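Local coordinates for protein antibiotic biosynthesis monooxygenase (Rhodospirillum rubrum, PDB 4HL9) that probably acts as a monooxygenase of the antibiotic biosynthesis monooxygenase family, a small alpha-beta protein that assembles as a dimer, at residues 47-50 against 51-55; 99-102 against 103-106; 38-41 against 42-46. All coordinates share one frame; numbering follows the deposited sequence.

Contact 1: 47-50 against 51-55; sequences LVEK and TRQEP
The last turn of helix 37-52 and the loop that leaves it are joined here, with Leu47 gripped by Thr51 one turn on. Leu47 O takes two bonds from that residue, from Thr51 N at 2.9 Å and from Thr51 OG1 at 2.8 Å, the two donors lying on opposite faces of the carbonyl plane. With chi1 at -63° the hydroxyl lies beside its own backbone N, within reach of the same carbonyl, and this buried polar group is satisfied within the helix. The two side chains lie side by side, Leu47 CD1 3.8 Å from Thr51 OG1. One residue on, Arg52 N bonds to Val48 O (3.0 Å), and the extended arginine chain lays its guanidinium flat against Val48, whose CG1 stands over the centre of one face, 3.5 Å from Arg52 CZ. The guanidinium is held by Tyr60 O and by a salt bridge to Asp61. Gln53 N is shared between Glu49 O and Lys50 O in two weak bonds, while Gln53 OE1 lies 3.7 Å from Lys50 CD. Glu54 turns its carboxylate to His87 and His92. Regular i+4 bonding that passes through weak bonds into an i+3 turn, Glu54 N to Thr51 O, is typical of a helix C-terminus.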
loop_
_atom_site.group_PDB
_atom_site.type_symbol
_atom_site.label_atom_id
_atom_site.label_comp_id
_atom_site.label_asym_id
_atom_site.label_seq_id
_atom_site.Cartn_x
_atom_site.Cartn_y
_atom_site.Cartn_z
ATOM N N LEU A 47 16.085 -9.522 1.700
ATOM C CA LEU A 47 14.780 -9.722 2.350
ATOM C C LEU A 47 13.699 -10.102 1.312
ATOM O O LEU A 47 12.953 -11.075 1.487
ATOM C CB LEU A 47 14.400 -8.492 3.211
ATOM C CG LEU A 47 13.102 -8.550 4.018
ATOM C CD1 LEU A 47 13.103 -9.756 4.990
ATOM C CD2 LEU A 47 12.782 -7.220 4.744
ATOM N N VAL A 48 13.660 -9.367 0.209
ATOM C CA VAL A 48 12.685 -9.623 -0.857
ATOM C C VAL A 48 12.903 -11.008 -1.480
ATOM O O VAL A 48 11.959 -11.819 -1.574
ATOM C CB VAL A 48 12.699 -8.496 -1.902
ATOM C CG1 VAL A 48 11.932 -8.887 -3.166
ATOM C CG2 VAL A 48 12.113 -7.229 -1.300
ATOM N N GLU A 49 14.149 -11.299 -1.843
ATOM C CA GLU A 49 14.481 -12.585 -2.457
ATOM C C GLU A 49 14.129 -13.791 -1.564
ATOM O O GLU A 49 13.497 -14.740 -2.030
ATOM C CB GLU A 49 15.952 -12.597 -2.884
ATOM C CG GLU A 49 16.571 -13.981 -3.046
ATOM C CD GLU A 49 18.072 -13.889 -3.222
ATOM O OE1 GLU A 49 18.794 -14.038 -2.205
ATOM O OE2 GLU A 49 18.518 -13.635 -4.361
ATOM N N LYS A 50 14.493 -13.728 -0.285
ATOM C CA LYS A 50 14.242 -14.833 0.650
ATOM C C LYS A 50 12.774 -14.952 1.018
ATOM O O LYS A 50 12.255 -16.073 1.199
ATOM C CB LYS A 50 15.059 -14.678 1.950
ATOM C CG LYS A 50 16.571 -14.923 1.876
ATOM C CD LYS A 50 16.937 -16.319 1.409
ATOM C CE LYS A 50 18.405 -16.685 1.751
ATOM N NZ LYS A 50 19.389 -15.585 1.528
ATOM N N THR A 51 12.103 -13.807 1.161
ATOM C CA THR A 51 10.681 -13.822 1.499
ATOM C C THR A 51 9.873 -14.471 0.379
ATOM O O THR A 51 8.979 -15.271 0.656
ATOM C CB THR A 51 10.107 -12.440 1.854
ATOM O OG1 THR A 51 10.756 -11.927 3.022
ATOM C CG2 THR A 51 8.604 -12.543 2.161
ATOM N N ARG A 52 10.197 -14.134 -0.871
ATOM C CA ARG A 52 9.492 -14.701 -2.032
ATOM C C ARG A 52 9.668 -16.221 -2.143
ATOM O O ARG A 52 8.848 -16.903 -2.761
ATOM C CB ARG A 52 9.963 -14.039 -3.320
ATOM C CG ARG A 52 9.416 -12.631 -3.520
ATOM C CD ARG A 52 10.107 -11.986 -4.709
ATOM N NE ARG A 52 9.504 -10.703 -5.062
ATOM C CZ ARG A 52 10.051 -9.850 -5.927
ATOM N NH1 ARG A 52 11.208 -10.137 -6.504
ATOM N NH2 ARG A 52 9.450 -8.708 -6.201
ATOM N N GLN A 53 10.744 -16.731 -1.554
ATOM C CA GLN A 53 10.986 -18.175 -1.460
ATOM C C GLN A 53 10.234 -18.863 -0.309
ATOM O O GLN A 53 10.310 -20.078 -0.168
ATOM C CB GLN A 53 12.489 -18.460 -1.365
ATOM C CG GLN A 53 13.264 -17.963 -2.587
ATOM C CD GLN A 53 14.770 -18.102 -2.431
ATOM O OE1 GLN A 53 15.292 -18.274 -1.317
ATOM N NE2 GLN A 53 15.480 -18.019 -3.550
ATOM N N GLU A 54 9.506 -18.114 0.514
ATOM C CA GLU A 54 8.721 -18.759 1.566
ATOM C C GLU A 54 7.570 -19.501 0.909
ATOM O O GLU A 54 6.907 -18.933 0.040
ATOM C CB GLU A 54 8.165 -17.756 2.572
ATOM C CG GLU A 54 9.222 -17.156 3.472
ATOM C CD GLU A 54 8.686 -16.009 4.294
ATOM O OE1 GLU A 54 7.516 -16.076 4.737
ATOM O OE2 GLU A 54 9.451 -15.051 4.519
ATOM N N PRO A 55 7.339 -20.773 1.317
ATOM C CA PRO A 55 6.272 -21.588 0.729
ATOM C C PRO A 55 4.916 -20.886 0.683
ATOM O O PRO A 55 4.204 -20.991 -0.312
ATOM C CB PRO A 55 6.197 -22.809 1.677
ATOM C CG PRO A 55 7.584 -22.985 2.179
ATOM C CD PRO A 55 8.168 -21.551 2.267
#

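Contact 2: 99-102 against 103-106; sequences LINA and HQRQ
His103 meets the end of helix 91-101 at a type I beta turn, Asn101 to Gln104, which swings the chain from that helix into strand 104-115. His103 N bonds to Ile100 O at 3.1 Å, the donor standing 42° out of the carbonyl plane. The imidazole, with CG anti to the carbonyl carbon, folds back beside the helix end and brings CD2 to 3.8 Å from Leu99 O, while Ala102 CB lies over one of its faces. Beyond this turn the histidine packs on Ala36, Ile39 and Val40, and its backbone pairs with Lys33. Next, Gln104 N closes the turn on Asn101 O (3.1 Å); the N-H points almost straight at the oxygen, at 169°, but comes from well above the carbonyl plane. The Gln104 side chain passes across that of Asn101, their amide planes 53° apart, with Gln104 CG 3.3 Å from Asn101 O and Gln104 OE1 3.8 Å from Asn101 CB, while NE2 is held by Asp107. Arg105 then leaves the helix behind: its backbone pairs with Phe31, and its guanidinium forms a salt bridge with Asp68, Arg105 NH2 bonding to Asp68 OD1 and also to Ile32 O.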
loop_
_atom_site.group_PDB
_atom_site.type_symbol
_atom_site.label_atom_id
_atom_site.label_comp_id
_atom_site.label_asym_id
_atom_site.label_seq_id
_atom_site.Cartn_x
_atom_site.Cartn_y
_atom_site.Cartn_z
ATOM N N LEU A 99 18.455 -5.064 11.351
ATOM C CA LEU A 99 19.595 -4.399 10.713
ATOM C C LEU A 99 19.179 -3.189 9.860
ATOM O O LEU A 99 19.899 -2.194 9.790
ATOM C CB LEU A 99 20.409 -5.370 9.871
ATOM C CG LEU A 99 21.130 -6.520 10.597
ATOM C CD1 LEU A 99 21.739 -7.421 9.545
ATOM C CD2 LEU A 99 22.174 -5.942 11.574
ATOM N N ILE A 100 18.017 -3.301 9.222
ATOM C CA ILE A 100 17.376 -2.201 8.519
ATOM C C ILE A 100 16.873 -1.142 9.469
ATOM O O ILE A 100 17.182 0.050 9.307
ATOM C CB ILE A 100 16.235 -2.710 7.601
ATOM C CG1 ILE A 100 16.850 -3.486 6.446
ATOM C CG2 ILE A 100 15.410 -1.521 7.077
ATOM C CD1 ILE A 100 15.887 -4.536 5.757
ATOM N N ASN A 101 16.136 -1.564 10.492
ATOM C CA ASN A 101 15.529 -0.641 11.426
ATOM C C ASN A 101 16.526 0.130 12.297
ATOM O O ASN A 101 16.178 1.167 12.817
ATOM C CB ASN A 101 14.499 -1.336 12.306
ATOM C CG ASN A 101 13.275 -1.759 11.532
ATOM O OD1 ASN A 101 13.080 -1.390 10.355
ATOM N ND2 ASN A 101 12.430 -2.550 12.189
ATOM N N ALA A 102 17.745 -0.378 12.432
ATOM C CA ALA A 102 18.823 0.362 13.101
ATOM C C ALA A 102 18.981 1.776 12.524
ATOM O O ALA A 102 19.380 2.706 13.223
ATOM C CB ALA A 102 20.132 -0.398 12.964
ATOM N N HIS A 103 18.637 1.920 11.251
ATOM C CA HIS A 103 18.758 3.192 10.547
ATOM C C HIS A 103 17.454 3.989 10.317
ATOM O O HIS A 103 17.449 4.941 9.529
ATOM C CB HIS A 103 19.466 2.940 9.234
ATOM C CG HIS A 103 20.846 2.375 9.398
ATOM N ND1 HIS A 103 21.867 3.079 9.999
ATOM C CD2 HIS A 103 21.378 1.179 9.038
ATOM C CE1 HIS A 103 22.969 2.346 9.998
ATOM N NE2 HIS A 103 22.700 1.188 9.425
ATOM N N GLN A 104 16.359 3.620 10.983
ATOM C CA GLN A 104 15.074 4.319 10.768
ATOM C C GLN A 104 15.079 5.757 11.298
ATOM O O GLN A 104 15.684 6.045 12.331
ATOM C CB GLN A 104 13.922 3.563 11.397
ATOM C CG GLN A 104 13.911 3.621 12.909
ATOM C CD GLN A 104 12.790 2.807 13.535
ATOM O OE1 GLN A 104 12.371 1.783 12.998
ATOM N NE2 GLN A 104 12.311 3.260 14.677
ATOM N N ARG A 105 14.392 6.660 10.604
ATOM C CA ARG A 105 14.290 8.036 11.096
ATOM C C ARG A 105 13.099 8.219 12.045
ATOM O O ARG A 105 13.096 9.130 12.882
ATOM C CB ARG A 105 14.323 9.058 9.938
ATOM C CG ARG A 105 13.149 9.071 8.988
ATOM C CD ARG A 105 13.250 10.280 8.031
ATOM N NE ARG A 105 13.707 9.821 6.733
ATOM C CZ ARG A 105 13.067 10.040 5.590
ATOM N NH1 ARG A 105 11.962 10.788 5.572
ATOM N NH2 ARG A 105 13.554 9.525 4.462
ATOM N N GLN A 106 12.113 7.329 11.930
ATOM C CA GLN A 106 10.903 7.310 12.768
ATOM C C GLN A 106 10.439 5.858 12.759
ATOM O O GLN A 106 10.881 5.088 11.910
ATOM C CB GLN A 106 9.757 8.142 12.178
ATOM C CG GLN A 106 10.112 9.212 11.150
ATOM C CD GLN A 106 9.027 9.439 10.092
ATOM O OE1 GLN A 106 7.838 9.131 10.291
ATOM N NE2 GLN A 106 9.444 9.968 8.947
#

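Contact 3: 38-41 against 42-46; sequences DIVL and PLYRE
Val40 and Tyr44, one turn apart on the buried side of helix 37-52, run side by side, with Val40 CG2 lying 3.7 Å from Tyr44 CE2. CG2 of the valine sits between the backbone N and the carbonyl carbon (chi1 -62° for CG1), which brings that methyl against the ring. The pair packs on Ile32 of strand 24-32, and the phenol hydroxyl is bonded to Asp30. Leu43 completes the apolar side, its CD2 4.4 Å from Val40 CG1, and leans on Leu99 and Ile100 of helix 91-101. In the backbone, Tyr44 N bonds to Val40 O (2.9 Å, 170°) and Arg45 N to Leu41 O (2.9 Å). Pro42 has no N-H to give, and its ring carbon CD fills the place of that bond, 3.3 Å from Asp38 O; the helix is kinked there. Leu41 CB is pressed against Pro42 CD at 3.5 Å. Outward again, the arginine chain bends at chi3 (-132°) and turns one guanidinium face toward Leu41, with Leu41 O offset toward the rim and Leu41 CB 3.6 Å from Arg45 NH2. On the second subunit, Val116 packs on Leu41 and Pro117 O weakly accepts from Arg45. Such a proline-kinked amphipathic helix, its apolar side against sheet and neighbouring helix, suits this family's ferredoxin-like fold.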
loop_
_atom_site.group_PDB
_atom_site.type_symbol
_atom_site.label_atom_id
_atom_site.label_comp_id
_atom_site.label_asym_id
_atom_site.label_seq_id
_atom_site.Cartn_x
_atom_site.Cartn_y
_atom_site.Cartn_z
ATOM N N ASP A 38 22.109 3.616 1.114
ATOM C CA ASP A 38 23.019 2.692 0.430
ATOM C C ASP A 38 23.380 1.457 1.272
ATOM O O ASP A 38 23.620 0.389 0.735
ATOM C CB ASP A 38 24.280 3.412 -0.082
ATOM C CG ASP A 38 23.965 4.406 -1.209
ATOM O OD1 ASP A 38 22.939 4.233 -1.903
ATOM O OD2 ASP A 38 24.727 5.376 -1.388
ATOM N N ILE A 39 23.407 1.614 2.587
ATOM C CA ILE A 39 23.599 0.495 3.508
ATOM C C ILE A 39 22.411 -0.481 3.438
ATOM O O ILE A 39 22.594 -1.702 3.356
ATOM C CB ILE A 39 23.777 1.014 4.956
ATOM C CG1 ILE A 39 25.125 1.750 5.096
ATOM C CG2 ILE A 39 23.663 -0.111 5.976
ATOM C CD1 ILE A 39 25.332 2.343 6.495
ATOM N N VAL A 40 21.198 0.053 3.436
ATOM C CA VAL A 40 20.007 -0.810 3.610
ATOM C C VAL A 40 19.496 -1.463 2.324
ATOM O O VAL A 40 18.867 -2.517 2.374
ATOM C CB VAL A 40 18.853 -0.110 4.335
ATOM C CG1 VAL A 40 19.255 0.301 5.757
ATOM C CG2 VAL A 40 18.298 1.060 3.488
ATOM N N LEU A 41 19.777 -0.849 1.178
ATOM C CA LEU A 41 19.367 -1.405 -0.095
ATOM C C LEU A 41 19.709 -2.902 -0.268
ATOM O O LEU A 41 18.804 -3.675 -0.560
ATOM C CB LEU A 41 19.817 -0.530 -1.279
ATOM C CG LEU A 41 18.926 0.715 -1.483
ATOM C CD1 LEU A 41 19.574 1.741 -2.461
ATOM C CD2 LEU A 41 17.538 0.296 -2.004
ATOM N N PRO A 42 20.988 -3.316 -0.047
ATOM C CA PRO A 42 21.332 -4.743 -0.191
ATOM C C PRO A 42 20.559 -5.653 0.770
ATOM O O PRO A 42 20.286 -6.801 0.432
ATOM C CB PRO A 42 22.831 -4.790 0.159
ATOM C CG PRO A 42 23.318 -3.380 -0.058
ATOM C CD PRO A 42 22.169 -2.516 0.353
ATOM N N LEU A 43 20.267 -5.138 1.961
ATOM C CA LEU A 43 19.492 -5.831 2.987
ATOM C C LEU A 43 18.048 -6.043 2.497
ATOM O O LEU A 43 17.523 -7.156 2.551
ATOM C CB LEU A 43 19.498 -4.998 4.272
ATOM C CG LEU A 43 20.672 -5.062 5.259
ATOM C CD1 LEU A 43 21.983 -5.467 4.628
ATOM C CD2 LEU A 43 20.799 -3.816 6.144
ATOM N N TYR A 44 17.438 -4.971 1.985
ATOM C CA TYR A 44 16.107 -5.049 1.380
ATOM C C TYR A 44 16.073 -6.055 0.212
ATOM O O TYR A 44 15.122 -6.828 0.097
ATOM C CB TYR A 44 15.656 -3.665 0.891
ATOM C CG TYR A 44 15.044 -2.745 1.936
ATOM C CD1 TYR A 44 13.902 -3.099 2.639
ATOM C CD2 TYR A 44 15.578 -1.470 2.163
ATOM C CE1 TYR A 44 13.330 -2.221 3.574
ATOM C CE2 TYR A 44 15.028 -0.608 3.084
ATOM C CZ TYR A 44 13.910 -0.970 3.777
ATOM O OH TYR A 44 13.392 -0.098 4.684
ATOM N N ARG A 45 17.095 -6.043 -0.646
ATOM C CA ARG A 45 17.134 -6.971 -1.782
ATOM C C ARG A 45 17.136 -8.452 -1.341
ATOM O O ARG A 45 16.386 -9.278 -1.883
ATOM C CB ARG A 45 18.326 -6.681 -2.704
ATOM C CG ARG A 45 18.292 -5.323 -3.411
ATOM C CD ARG A 45 19.423 -5.248 -4.430
ATOM N NE ARG A 45 20.198 -4.007 -4.342
ATOM C CZ ARG A 45 19.777 -2.812 -4.757
ATOM N NH1 ARG A 45 18.565 -2.655 -5.286
ATOM N NH2 ARG A 45 20.573 -1.758 -4.630
ATOM N N GLU A 46 17.950 -8.773 -0.336
ATOM C CA GLU A 46 17.959 -10.129 0.238
ATOM C C GLU A 46 16.629 -10.459 0.928
ATOM O O GLU A 46 16.116 -11.558 0.772
ATOM C CB GLU A 46 19.130 -10.336 1.216
ATOM C CG GLU A 46 19.242 -11.791 1.741
ATOM C CD GLU A 46 20.348 -11.997 2.777
ATOM O OE1 GLU A 46 21.158 -11.072 3.012
ATOM O OE2 GLU A 46 20.401 -13.100 3.361
#

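How the contacts relate
Contacts 3 and 1 are successive pieces of helix 37-52, adjoining in sequence with centres 14 Å apart, whereas contact 2 is the surface turn between helix 91-101 and strand 104-115. Both helical contacts are partly buried and mix apolar packing with an arginine laid back along its own helix: in contact 3 that arginine lies near the other subunit, in contact 1 it reaches strand 59-65. Contact 2 is held mainly by turn bonds of the backbone. It still touches both neighbours, packing on contact 3 through Ile100 and His103, and more slightly on contact 1, where Leu47 meets Ile100. Ile100 thus links the two helices.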